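Local coordinates for hypothetical protein (Aquifex aeolicus, PDB 2HEK), which is of unestablished function but carries a zinc-binding HD domain, binds GDP at separate sites, and may act as a dGTPase, at residues V220-K224 / V225-L229; S212-F215 / M216-V220; T247-N250 / N251-R254. All blocks are in the same frame, centred on the assembly; numbering follows the deposited sequence.

Contact 1 (V220-K224 / V225-L229); sequences VYFHK and VVRIL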
ATOM      1  N   VAL A 220      13.878 -12.432 -10.001  1.00 26.80           N
ATOM      2  CA  VAL A 220      15.074 -11.563  -9.945  1.00 23.83           C
ATOM      3  C   VAL A 220      16.415 -12.326  -9.894  1.00 26.03           C
ATOM      4  O   VAL A 220      17.242 -12.190 -10.810  1.00 29.02           O
ATOM      5  CB  VAL A 220      15.022 -10.542  -8.745  1.00 24.83           C
ATOM      6  CG1 VAL A 220      16.300  -9.707  -8.730  1.00 26.04           C
ATOM      7  CG2 VAL A 220      13.769  -9.631  -8.821  1.00 23.01           C
ATOM      8  N   TYR A 221      16.639 -13.120  -8.846  1.00 24.16           N
ATOM      9  CA  TYR A 221      17.987 -13.681  -8.623  1.00 29.58           C
ATOM     10  C   TYR A 221      18.361 -14.665  -9.753  1.00 29.45           C
ATOM     11  O   TYR A 221      19.539 -14.794 -10.126  1.00 30.89           O
ATOM     12  CB  TYR A 221      18.126 -14.345  -7.216  1.00 29.80           C
ATOM     13  CG  TYR A 221      17.625 -13.485  -6.030  1.00 26.51           C
ATOM     14  CD1 TYR A 221      16.932 -14.073  -4.969  1.00 25.45           C
ATOM     15  CD2 TYR A 221      17.850 -12.083  -5.984  1.00 26.02           C
ATOM     16  CE1 TYR A 221      16.472 -13.306  -3.875  1.00 25.18           C
ATOM     17  CE2 TYR A 221      17.365 -11.308  -4.903  1.00 28.05           C
ATOM     18  CZ  TYR A 221      16.701 -11.937  -3.850  1.00 27.13           C
ATOM     19  OH  TYR A 221      16.214 -11.182  -2.772  1.00 26.76           O
ATOM     20  N   PHE A 222      17.369 -15.343 -10.313  1.00 29.67           N
ATOM     21  CA  PHE A 222      17.651 -16.319 -11.391  1.00 31.42           C
ATOM     22  C   PHE A 222      17.231 -15.801 -12.751  1.00 29.87           C
ATOM     23  O   PHE A 222      17.106 -16.579 -13.697  1.00 33.02           O
ATOM     24  CB  PHE A 222      16.990 -17.675 -11.101  1.00 29.96           C
ATOM     25  CG  PHE A 222      17.574 -18.384  -9.927  1.00 33.04           C
ATOM     26  CD1 PHE A 222      16.850 -19.409  -9.295  1.00 37.04           C
ATOM     27  CD2 PHE A 222      18.828 -18.017  -9.410  1.00 30.62           C
ATOM     28  CE1 PHE A 222      17.392 -20.101  -8.177  1.00 39.07           C
ATOM     29  CE2 PHE A 222      19.389 -18.691  -8.292  1.00 36.09           C
ATOM     30  CZ  PHE A 222      18.658 -19.751  -7.679  1.00 36.08           C
ATOM     31  N   HIS A 223      17.009 -14.487 -12.863  1.00 27.24           N
ATOM     32  CA  HIS A 223      16.610 -13.898 -14.132  1.00 28.16           C
ATOM     33  C   HIS A 223      17.750 -14.232 -15.129  1.00 29.89           C
ATOM     34  O   HIS A 223      18.920 -14.099 -14.806  1.00 30.11           O
ATOM     35  CB  HIS A 223      16.445 -12.372 -13.979  1.00 28.24           C
ATOM     36  CG  HIS A 223      15.888 -11.697 -15.183  1.00 28.99           C
ATOM     37  ND1 HIS A 223      16.638 -11.470 -16.316  1.00 27.44           N
ATOM     38  CD2 HIS A 223      14.656 -11.173 -15.429  1.00 29.31           C
ATOM     39  CE1 HIS A 223      15.899 -10.837 -17.208  1.00 27.78           C
ATOM     40  NE2 HIS A 223      14.702 -10.616 -16.684  1.00 31.44           N
ATOM     41  N   LYS A 224      17.392 -14.651 -16.332  1.00 29.60           N
ATOM     42  CA  LYS A 224      18.392 -15.213 -17.245  1.00 31.85           C
ATOM     43  C   LYS A 224      19.450 -14.174 -17.610  1.00 32.10           C
ATOM     44  O   LYS A 224      20.616 -14.518 -17.752  1.00 32.96           O
ATOM     45  CB  LYS A 224      17.718 -15.749 -18.497  1.00 32.93           C
ATOM     46  CG  LYS A 224      17.065 -14.703 -19.359  1.00 36.83           C
ATOM     47  CD  LYS A 224      16.040 -15.330 -20.325  1.00 44.54           C
ATOM     48  CE  LYS A 224      15.670 -14.324 -21.401  1.00 47.83           C
ATOM     49  NZ  LYS A 224      14.483 -14.767 -22.191  1.00 53.64           N
ATOM     50  N   VAL A 225      19.037 -12.904 -17.751  1.00 29.41           N
ATOM     51  CA  VAL A 225      19.986 -11.823 -18.067  1.00 31.16           C
ATOM     52  C   VAL A 225      20.804 -11.429 -16.849  1.00 30.11           C
ATOM     53  O   VAL A 225      21.997 -11.214 -16.985  1.00 30.64           O
ATOM     54  CB  VAL A 225      19.298 -10.583 -18.716  1.00 31.98           C
ATOM     55  CG1 VAL A 225      20.316  -9.502 -19.100  1.00 29.31           C
ATOM     56  CG2 VAL A 225      18.477 -11.018 -19.907  1.00 33.49           C
ATOM     57  N   VAL A 226      20.176 -11.351 -15.662  1.00 30.76           N
ATOM     58  CA  VAL A 226      20.920 -11.132 -14.425  1.00 31.13           C
ATOM     59  C   VAL A 226      22.060 -12.181 -14.301  1.00 32.51           C
ATOM     60  O   VAL A 226      23.199 -11.833 -13.979  1.00 31.45           O
ATOM     61  CB  VAL A 226      19.994 -11.170 -13.174  1.00 30.25           C
ATOM     62  CG1 VAL A 226      20.830 -11.207 -11.891  1.00 32.69           C
ATOM     63  CG2 VAL A 226      19.041  -9.932 -13.180  1.00 23.64           C
ATOM     64  N   ARG A 227      21.748 -13.447 -14.598  1.00 32.35           N
ATOM     65  CA  ARG A 227      22.739 -14.519 -14.462  1.00 31.05           C
ATOM     66  C   ARG A 227      23.900 -14.377 -15.469  1.00 30.86           C
ATOM     67  O   ARG A 227      25.071 -14.474 -15.065  1.00 31.85           O
ATOM     68  CB  ARG A 227      22.086 -15.900 -14.541  1.00 30.18           C
ATOM     69  CG  ARG A 227      21.191 -16.280 -13.290  1.00 31.66           C
ATOM     70  CD  ARG A 227      21.987 -16.475 -11.978  1.00 34.14           C
ATOM     71  NE  ARG A 227      23.127 -17.368 -12.162  1.00 38.58           N
ATOM     72  CZ  ARG A 227      24.406 -17.061 -11.898  1.00 44.29           C
ATOM     73  NH1 ARG A 227      24.747 -15.882 -11.373  1.00 44.41           N
ATOM     74  NH2 ARG A 227      25.368 -17.954 -12.143  1.00 46.23           N
ATOM     75  N   ILE A 228      23.602 -14.083 -16.730  1.00 28.37           N
ATOM     76  CA  ILE A 228      24.701 -13.936 -17.750  1.00 32.21           C
ATOM     77  C   ILE A 228      25.608 -12.716 -17.485  1.00 34.32           C
ATOM     78  O   ILE A 228      26.845 -12.780 -17.639  1.00 35.15           O
ATOM     79  CB  ILE A 228      24.201 -14.024 -19.249  1.00 32.76           C
ATOM     80  CG1 ILE A 228      25.380 -14.090 -20.251  1.00 32.61           C
ATOM     81  CG2 ILE A 228      23.237 -12.884 -19.637  1.00 33.81           C
ATOM     82  CD1 ILE A 228      26.258 -15.369 -20.097  1.00 32.08           C
ATOM     83  N   LEU A 229      25.007 -11.608 -17.057  1.00 31.09           N
ATOM     84  CA  LEU A 229      25.807 -10.468 -16.628  1.00 33.15           C
ATOM     85  C   LEU A 229      26.786 -10.832 -15.509  1.00 31.06           C
ATOM     86  O   LEU A 229      27.943 -10.431 -15.532  1.00 35.98           O
ATOM     87  CB  LEU A 229      24.892  -9.300 -16.194  1.00 32.81           C
ATOM     88  CG  LEU A 229      24.068  -8.687 -17.351  1.00 35.60           C
ATOM     89  CD1 LEU A 229      22.973  -7.705 -16.830  1.00 33.07           C
ATOM     90  CD2 LEU A 229      24.998  -7.982 -18.357  1.00 33.69           C
TER

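Contact 2 (S212-F215 / M216-V220); sequences SRYF and MYVQV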
ATOM      1  N   SER A 212       6.988 -15.888  -0.962  1.00 25.85           N
ATOM      2  CA  SER A 212       7.627 -14.611  -1.322  1.00 25.06           C
ATOM      3  C   SER A 212       9.089 -14.844  -1.715  1.00 26.69           C
ATOM      4  O   SER A 212       9.599 -14.267  -2.696  1.00 26.40           O
ATOM      5  CB  SER A 212       7.431 -13.584  -0.212  1.00 30.29           C
ATOM      6  OG  SER A 212       8.463 -13.686   0.783  1.00 37.51           O
ATOM      7  N   ARG A 213       9.774 -15.724  -0.996  1.00 26.30           N
ATOM      8  CA  ARG A 213      11.156 -16.065  -1.363  1.00 28.90           C
ATOM      9  C   ARG A 213      11.228 -16.751  -2.737  1.00 26.66           C
ATOM     10  O   ARG A 213      12.099 -16.436  -3.575  1.00 26.90           O
ATOM     11  CB  ARG A 213      11.760 -16.947  -0.260  1.00 29.65           C
ATOM     12  CG  ARG A 213      13.186 -17.317  -0.452  1.00 36.88           C
ATOM     13  CD  ARG A 213      13.657 -18.232   0.737  1.00 42.42           C
ATOM     14  NE  ARG A 213      15.093 -18.534   0.613  1.00 52.69           N
ATOM     15  CZ  ARG A 213      15.586 -19.641   0.045  1.00 57.73           C
ATOM     16  NH1 ARG A 213      14.767 -20.578  -0.455  1.00 59.84           N
ATOM     17  NH2 ARG A 213      16.896 -19.822  -0.024  1.00 57.20           N
ATOM     18  N   TYR A 214      10.307 -17.679  -3.001  1.00 25.10           N
ATOM     19  CA  TYR A 214      10.243 -18.309  -4.347  1.00 27.21           C
ATOM     20  C   TYR A 214      10.124 -17.232  -5.438  1.00 26.22           C
ATOM     21  O   TYR A 214      10.822 -17.279  -6.455  1.00 26.80           O
ATOM     22  CB  TYR A 214       9.021 -19.249  -4.458  1.00 27.17           C
ATOM     23  CG  TYR A 214       8.673 -19.647  -5.868  1.00 27.81           C
ATOM     24  CD1 TYR A 214       9.264 -20.775  -6.473  1.00 28.54           C
ATOM     25  CD2 TYR A 214       7.713 -18.921  -6.601  1.00 28.92           C
ATOM     26  CE1 TYR A 214       8.906 -21.167  -7.805  1.00 28.92           C
ATOM     27  CE2 TYR A 214       7.356 -19.292  -7.888  1.00 29.30           C
ATOM     28  CZ  TYR A 214       7.945 -20.400  -8.495  1.00 30.49           C
ATOM     29  OH  TYR A 214       7.548 -20.724  -9.797  1.00 31.02           O
ATOM     30  N   PHE A 215       9.211 -16.277  -5.261  1.00 26.68           N
ATOM     31  CA  PHE A 215       9.077 -15.212  -6.272  1.00 24.76           C
ATOM     32  C   PHE A 215      10.353 -14.411  -6.505  1.00 25.54           C
ATOM     33  O   PHE A 215      10.706 -14.118  -7.650  1.00 26.40           O
ATOM     34  CB  PHE A 215       7.924 -14.284  -5.941  1.00 26.19           C
ATOM     35  CG  PHE A 215       6.579 -14.859  -6.305  1.00 27.25           C
ATOM     36  CD1 PHE A 215       5.596 -15.044  -5.338  1.00 28.15           C
ATOM     37  CD2 PHE A 215       6.293 -15.184  -7.636  1.00 30.35           C
ATOM     38  CE1 PHE A 215       4.303 -15.552  -5.699  1.00 28.83           C
ATOM     39  CE2 PHE A 215       5.040 -15.704  -8.006  1.00 28.83           C
ATOM     40  CZ  PHE A 215       4.042 -15.893  -7.006  1.00 25.82           C
ATOM     41  N   MET A 216      11.056 -14.043  -5.437  1.00 22.64           N
ATOM     42  CA  MET A 216      12.298 -13.293  -5.631  1.00 24.21           C
ATOM     43  C   MET A 216      13.318 -14.092  -6.442  1.00 24.76           C
ATOM     44  O   MET A 216      14.016 -13.520  -7.282  1.00 26.37           O
ATOM     45  CB  MET A 216      12.894 -12.828  -4.304  1.00 22.03           C
ATOM     46  CG  MET A 216      12.030 -11.757  -3.600  1.00 24.84           C
ATOM     47  SD  MET A 216      11.690 -10.304  -4.692  1.00 30.52           S
ATOM     48  CE  MET A 216      13.326  -9.708  -5.036  1.00 23.57           C
ATOM     49  N   TYR A 217      13.416 -15.398  -6.188  1.00 25.12           N
ATOM     50  CA  TYR A 217      14.334 -16.255  -6.965  1.00 27.94           C
ATOM     51  C   TYR A 217      13.965 -16.359  -8.427  1.00 29.64           C
ATOM     52  O   TYR A 217      14.819 -16.151  -9.301  1.00 29.40           O
ATOM     53  CB  TYR A 217      14.496 -17.662  -6.332  1.00 31.96           C
ATOM     54  CG  TYR A 217      15.551 -17.603  -5.287  1.00 35.89           C
ATOM     55  CD1 TYR A 217      15.233 -17.234  -3.982  1.00 36.31           C
ATOM     56  CD2 TYR A 217      16.889 -17.780  -5.623  1.00 38.42           C
ATOM     57  CE1 TYR A 217      16.220 -17.078  -3.025  1.00 36.64           C
ATOM     58  CE2 TYR A 217      17.894 -17.643  -4.671  1.00 38.66           C
ATOM     59  CZ  TYR A 217      17.545 -17.296  -3.373  1.00 38.02           C
ATOM     60  OH  TYR A 217      18.522 -17.162  -2.403  1.00 40.49           O
ATOM     61  N   VAL A 218      12.693 -16.651  -8.712  1.00 29.46           N
ATOM     62  CA  VAL A 218      12.316 -16.828 -10.116  1.00 32.39           C
ATOM     63  C   VAL A 218      12.312 -15.509 -10.887  1.00 33.11           C
ATOM     64  O   VAL A 218      12.706 -15.469 -12.065  1.00 32.78           O
ATOM     65  CB  VAL A 218      11.000 -17.620 -10.327  1.00 30.43           C
ATOM     66  CG1 VAL A 218      11.195 -19.037  -9.815  1.00 31.59           C
ATOM     67  CG2 VAL A 218       9.786 -16.934  -9.683  1.00 30.13           C
ATOM     68  N   GLN A 219      11.902 -14.433 -10.224  1.00 28.88           N
ATOM     69  CA  GLN A 219      11.739 -13.165 -10.950  1.00 31.28           C
ATOM     70  C   GLN A 219      13.072 -12.414 -11.070  1.00 27.75           C
ATOM     71  O   GLN A 219      13.362 -11.811 -12.121  1.00 25.86           O
ATOM     72  CB  GLN A 219      10.620 -12.305 -10.312  1.00 30.57           C
ATOM     73  CG  GLN A 219      10.402 -10.889 -10.898  1.00 37.68           C
ATOM     74  CD  GLN A 219       9.503 -10.883 -12.157  1.00 46.77           C
ATOM     75  OE1 GLN A 219       9.243 -11.933 -12.755  1.00 49.72           O
ATOM     76  NE2 GLN A 219       9.033  -9.688 -12.556  1.00 51.08           N
ATOM     77  N   VAL A 220      13.878 -12.432 -10.001  1.00 26.80           N
ATOM     78  CA  VAL A 220      15.074 -11.563  -9.945  1.00 23.83           C
ATOM     79  C   VAL A 220      16.415 -12.326  -9.894  1.00 26.03           C
ATOM     80  O   VAL A 220      17.242 -12.190 -10.810  1.00 29.02           O
ATOM     81  CB  VAL A 220      15.022 -10.542  -8.745  1.00 24.83           C
ATOM     82  CG1 VAL A 220      16.300  -9.707  -8.730  1.00 26.04           C
ATOM     83  CG2 VAL A 220      13.769  -9.631  -8.821  1.00 23.01           C
TER
HETATM   84  O   HOH W   1      17.148 -16.323   0.617  1.00 34.92           O

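Contact 3 (T247-N250 / N251-R254); sequences TDIN and NFLR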
ATOM      1  N   THR A 247      46.834  -9.288   1.982  1.00 67.82           N
ATOM      2  CA  THR A 247      47.448  -9.239   3.311  1.00 65.45           C
ATOM      3  C   THR A 247      47.207  -7.879   3.980  1.00 60.99           C
ATOM      4  O   THR A 247      46.939  -7.827   5.180  1.00 60.35           O
ATOM      5  CB  THR A 247      48.965  -9.654   3.339  1.00 67.61           C
ATOM      6  OG1 THR A 247      49.741  -8.800   2.492  1.00 67.86           O
ATOM      7  CG2 THR A 247      49.139 -11.117   2.899  1.00 69.73           C
ATOM      8  N   ASP A 248      47.287  -6.796   3.207  1.00 58.06           N
ATOM      9  CA  ASP A 248      46.845  -5.478   3.684  1.00 57.89           C
ATOM     10  C   ASP A 248      45.314  -5.330   3.470  1.00 55.86           C
ATOM     11  O   ASP A 248      44.835  -5.383   2.330  1.00 51.34           O
ATOM     12  CB  ASP A 248      47.587  -4.360   2.950  1.00 60.09           C
ATOM     13  CG  ASP A 248      47.338  -2.985   3.559  1.00 64.16           C
ATOM     14  OD1 ASP A 248      46.717  -2.896   4.643  1.00 66.60           O
ATOM     15  OD2 ASP A 248      47.772  -1.976   2.956  1.00 65.87           O
ATOM     16  N   ILE A 249      44.574  -5.156   4.569  1.00 54.53           N
ATOM     17  CA  ILE A 249      43.092  -5.094   4.550  1.00 52.71           C
ATOM     18  C   ILE A 249      42.556  -3.893   3.761  1.00 54.10           C
ATOM     19  O   ILE A 249      41.418  -3.920   3.276  1.00 53.51           O
ATOM     20  CB  ILE A 249      42.476  -5.143   5.993  1.00 50.82           C
ATOM     21  CG1 ILE A 249      40.964  -5.437   5.970  1.00 48.53           C
ATOM     22  CG2 ILE A 249      42.776  -3.866   6.779  1.00 51.67           C
ATOM     23  CD1 ILE A 249      40.620  -6.831   5.586  1.00 46.69           C
ATOM     24  N   ASN A 250      43.380  -2.853   3.632  1.00 53.99           N
ATOM     25  CA  ASN A 250      43.026  -1.675   2.856  1.00 55.28           C
ATOM     26  C   ASN A 250      42.845  -1.964   1.373  1.00 55.25           C
ATOM     27  O   ASN A 250      42.119  -1.239   0.688  1.00 55.37           O
ATOM     28  CB  ASN A 250      44.044  -0.557   3.057  1.00 55.89           C
ATOM     29  CG  ASN A 250      44.021  -0.002   4.458  1.00 58.69           C
ATOM     30  OD1 ASN A 250      42.970   0.048   5.115  1.00 58.59           O
ATOM     31  ND2 ASN A 250      45.189   0.415   4.939  1.00 61.79           N
ATOM     32  N   ASN A 251      43.488  -3.019   0.880  1.00 54.65           N
ATOM     33  CA  ASN A 251      43.309  -3.429  -0.513  1.00 56.85           C
ATOM     34  C   ASN A 251      41.962  -4.111  -0.723  1.00 54.87           C
ATOM     35  O   ASN A 251      41.453  -4.163  -1.840  1.00 55.18           O
ATOM     36  CB  ASN A 251      44.440  -4.348  -0.977  1.00 60.77           C
ATOM     37  CG  ASN A 251      45.727  -3.593  -1.268  1.00 65.06           C
ATOM     38  OD1 ASN A 251      45.704  -2.463  -1.756  1.00 66.19           O
ATOM     39  ND2 ASN A 251      46.859  -4.217  -0.962  1.00 66.17           N
ATOM     40  N   PHE A 252      41.406  -4.674   0.346  1.00 52.26           N
ATOM     41  CA  PHE A 252      40.029  -5.139   0.283  1.00 47.45           C
ATOM     42  C   PHE A 252      39.101  -3.928   0.393  1.00 45.10           C
ATOM     43  O   PHE A 252      38.239  -3.762  -0.444  1.00 45.32           O
ATOM     44  CB  PHE A 252      39.713  -6.169   1.364  1.00 46.63           C
ATOM     45  CG  PHE A 252      38.248  -6.427   1.510  1.00 45.08           C
ATOM     46  CD1 PHE A 252      37.589  -7.263   0.617  1.00 45.59           C
ATOM     47  CD2 PHE A 252      37.519  -5.786   2.497  1.00 45.26           C
ATOM     48  CE1 PHE A 252      36.219  -7.476   0.721  1.00 45.04           C
ATOM     49  CE2 PHE A 252      36.145  -5.988   2.605  1.00 45.34           C
ATOM     50  CZ  PHE A 252      35.500  -6.834   1.718  1.00 45.15           C
ATOM     51  N   LEU A 253      39.322  -3.071   1.394  1.00 42.96           N
ATOM     52  CA  LEU A 253      38.468  -1.923   1.647  1.00 44.66           C
ATOM     53  C   LEU A 253      38.340  -0.971   0.459  1.00 46.51           C
ATOM     54  O   LEU A 253      37.302  -0.328   0.299  1.00 46.52           O
ATOM     55  CB  LEU A 253      38.858  -1.178   2.932  1.00 42.01           C
ATOM     56  CG  LEU A 253      38.621  -1.933   4.268  1.00 45.06           C
ATOM     57  CD1 LEU A 253      39.190  -1.126   5.423  1.00 46.70           C
ATOM     58  CD2 LEU A 253      37.148  -2.256   4.554  1.00 43.59           C
ATOM     59  N   ARG A 254      39.357  -0.905  -0.396  1.00 45.81           N
ATOM     60  CA  ARG A 254      39.264  -0.035  -1.568  1.00 51.52           C
ATOM     61  C   ARG A 254      38.443  -0.629  -2.711  1.00 44.93           C
ATOM     62  O   ARG A 254      38.155   0.055  -3.683  1.00 43.35           O
ATOM     63  CB  ARG A 254      40.656   0.422  -2.036  1.00 53.82           C
ATOM     64  CG  ARG A 254      41.244   1.462  -1.075  1.00 59.82           C
ATOM     65  CD  ARG A 254      42.523   2.141  -1.580  1.00 62.97           C
ATOM     66  NE  ARG A 254      43.758   1.385  -1.305  1.00 71.95           N
ATOM     67  CZ  ARG A 254      44.360   0.570  -2.172  1.00 73.71           C
ATOM     68  NH1 ARG A 254      43.846   0.353  -3.387  1.00 76.60           N
ATOM     69  NH2 ARG A 254      45.478  -0.047  -1.816  1.00 77.75           N
TER

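Contact 1 (V220-K224 / V225-L229)
The carbonyl oxygen of His223 takes the backbone N-H of Arg227 at 2.9 Å (O to N), the donor lying nearly along the C=O axis. This is the first i to i+4 bond of helix 224-240, and His223 holds the N-cap position. Its ring supplies the cap: ND1 accepts from Val225 N at 3.1 Å, a bent bond with an N-H...acceptor angle of 141° and a donor tilted 20° out of the ring plane. A chi1 of -173°, which sets CG opposite the backbone N, brings the ring alongside Val225, the two side chains pointing the same way. There His223 CE1 rests against Val225 CG2 at 3.7 Å, while Val226 crosses at about a right angle and touches His223 CB with its CG2. The next carbonyl, Lys224 O, receives Ile228 N at 3.2 Å. Before the cap, the chain leaves helical geometry at Phe222, and Arg227 bends back over this corner with its CD 3.5 Å from Tyr221 O. The bend, at chi2 and chi3, precedes a guanidinium that forms a salt bridge with Asp314 through NE. Tyr221 OH reaches Asp169, tying the earlier helix to helix 160-173. Replacing His223 by an alanine is likely to leave Val225 N without its side-chain acceptor and Val225 CG2 without the ring it packs on. His223 NE2 bonds a glycerol, probably from the crystallisation liquor, and Val225 touches GDP. With ND1 spent as an acceptor, a neutral ring would probably carry its proton on NE2; the residue that caps the helix thus stands next to Val225, which lines the GDP site.

Contact 2 (S212-F215 / M216-V220)
Within the last turns of helix 203-221, Arg213 and Tyr214 meet Tyr217 and Val218 four residues on, a largely buried side-chain contact along one helix. The backbone runs in regular i to i+4 bonds, as from Val218 N to Tyr214 O at 3.0 Å, and widens into a pi-type turn over 217-220. Tyr214 and Val218 make a CH-pi contact: Val218 CG1 sits over the Tyr214 ring, 4.0 Å from its centroid and 25° off the normal. Placing CG1 there is a chi1 of -64°, which leaves CG2 near the helix carbonyls, 3.4 Å from Tyr214 O. On the neighbouring side, Arg213 stretches out fully and lays one face of its guanidinium toward Tyr217 CE1, which lies 4.0 Å from Arg213 CZ, the two planes 49° apart. A water accepts from Arg213 NE at 3.0 Å and lies in the plane of the Tyr217 ring at its edge, with a weak, longer link to the hydroxyl. Tyr217 CD1 also comes to 3.3 Å from Arg213 O. Arg213 NH1 is held by Glu319 O, and Tyr214 OH bonds Glu207 of a second subunit. Met216 packs on Leu166 and Ala170 of helix 160-173, whereas Tyr214, Tyr217 and Val218 rest on Ile349 of strand 349-356, which places this helix between helix 160-173, strand 349-356 and the second subunit.

Contact 3 (T247-N250 / N251-R254)
Ile249 O is approached by two backbone N-H groups of the following turn: Leu253 N bonds it at 2.9 Å, in the carbonyl plane, and Phe252 N adds a weak, bent bond from 3.0 Å. The next carbonyl, Asn250 O, takes Arg254 N at 3.0 Å, the donor standing 36° out of the carbonyl plane. Upstream, Asp248 O receives Asn251 N, again from above the carbonyl plane. Asp248 also caps the turn through its side chain. With chi1 at -171°, its carboxylate swings forward along the chain, and OD1 accepts Asn250 N at 3.5 Å, a weak but straight bond at 166°. Asn251 lies close by: its ND2 bonds Asp245 O, so that the amide bridges back to the loop before the helix, and it touches Asp248 CB. Arg254 wraps along the same side of the turn, its CG 3.3 Å from Asn250 O and one face of its guanidinium toward Asn251 CA. Within the turn the apolar side chains touch little: Ile249 CD1 is 4.4 Å from Phe252 CB, and Leu253 CD1 lies 4.0 Å from Asn250 OD1. Beyond the turn, Phe252 stacks on Phe108, and Ile249 and Leu253 lean on Arg111 and Val112, respectively, of helix 108-115; Leu253 also meets Phe26 and Pro27. The turn and short helix are amphipathic: Asp248, Asn250 and Arg254 are exposed, Ile249, Phe252 and Leu253 buried. The carboxylate at the helix start would probably suit the N-terminal N-H groups; Asp248 OD2 and Arg254 NH2 are 5.6 Å apart, so they may attract each other weakly.

How the contacts relate
Contacts 1 and 2 run on from each other: they share Val220 on helix 203-221, and backbone bonds probably link Tyr221 and Phe222 back to Met216 and Tyr217. Contact 2 is the most buried, built of aromatic and aliphatic side chains with an arginine alongside a tyrosine, and reaching a second subunit. Contact 1 is partly buried and adds helix capping and polar ends beside a GDP pocket. Contact 3 stands apart, about 29 Å from contact 1 and 34 Å from contact 2 (centres), with exposed polar residues on one side. It also starts a helix, but caps it with a carboxylate where contact 1 uses an imidazole, and its apolar face meets helix 108-115.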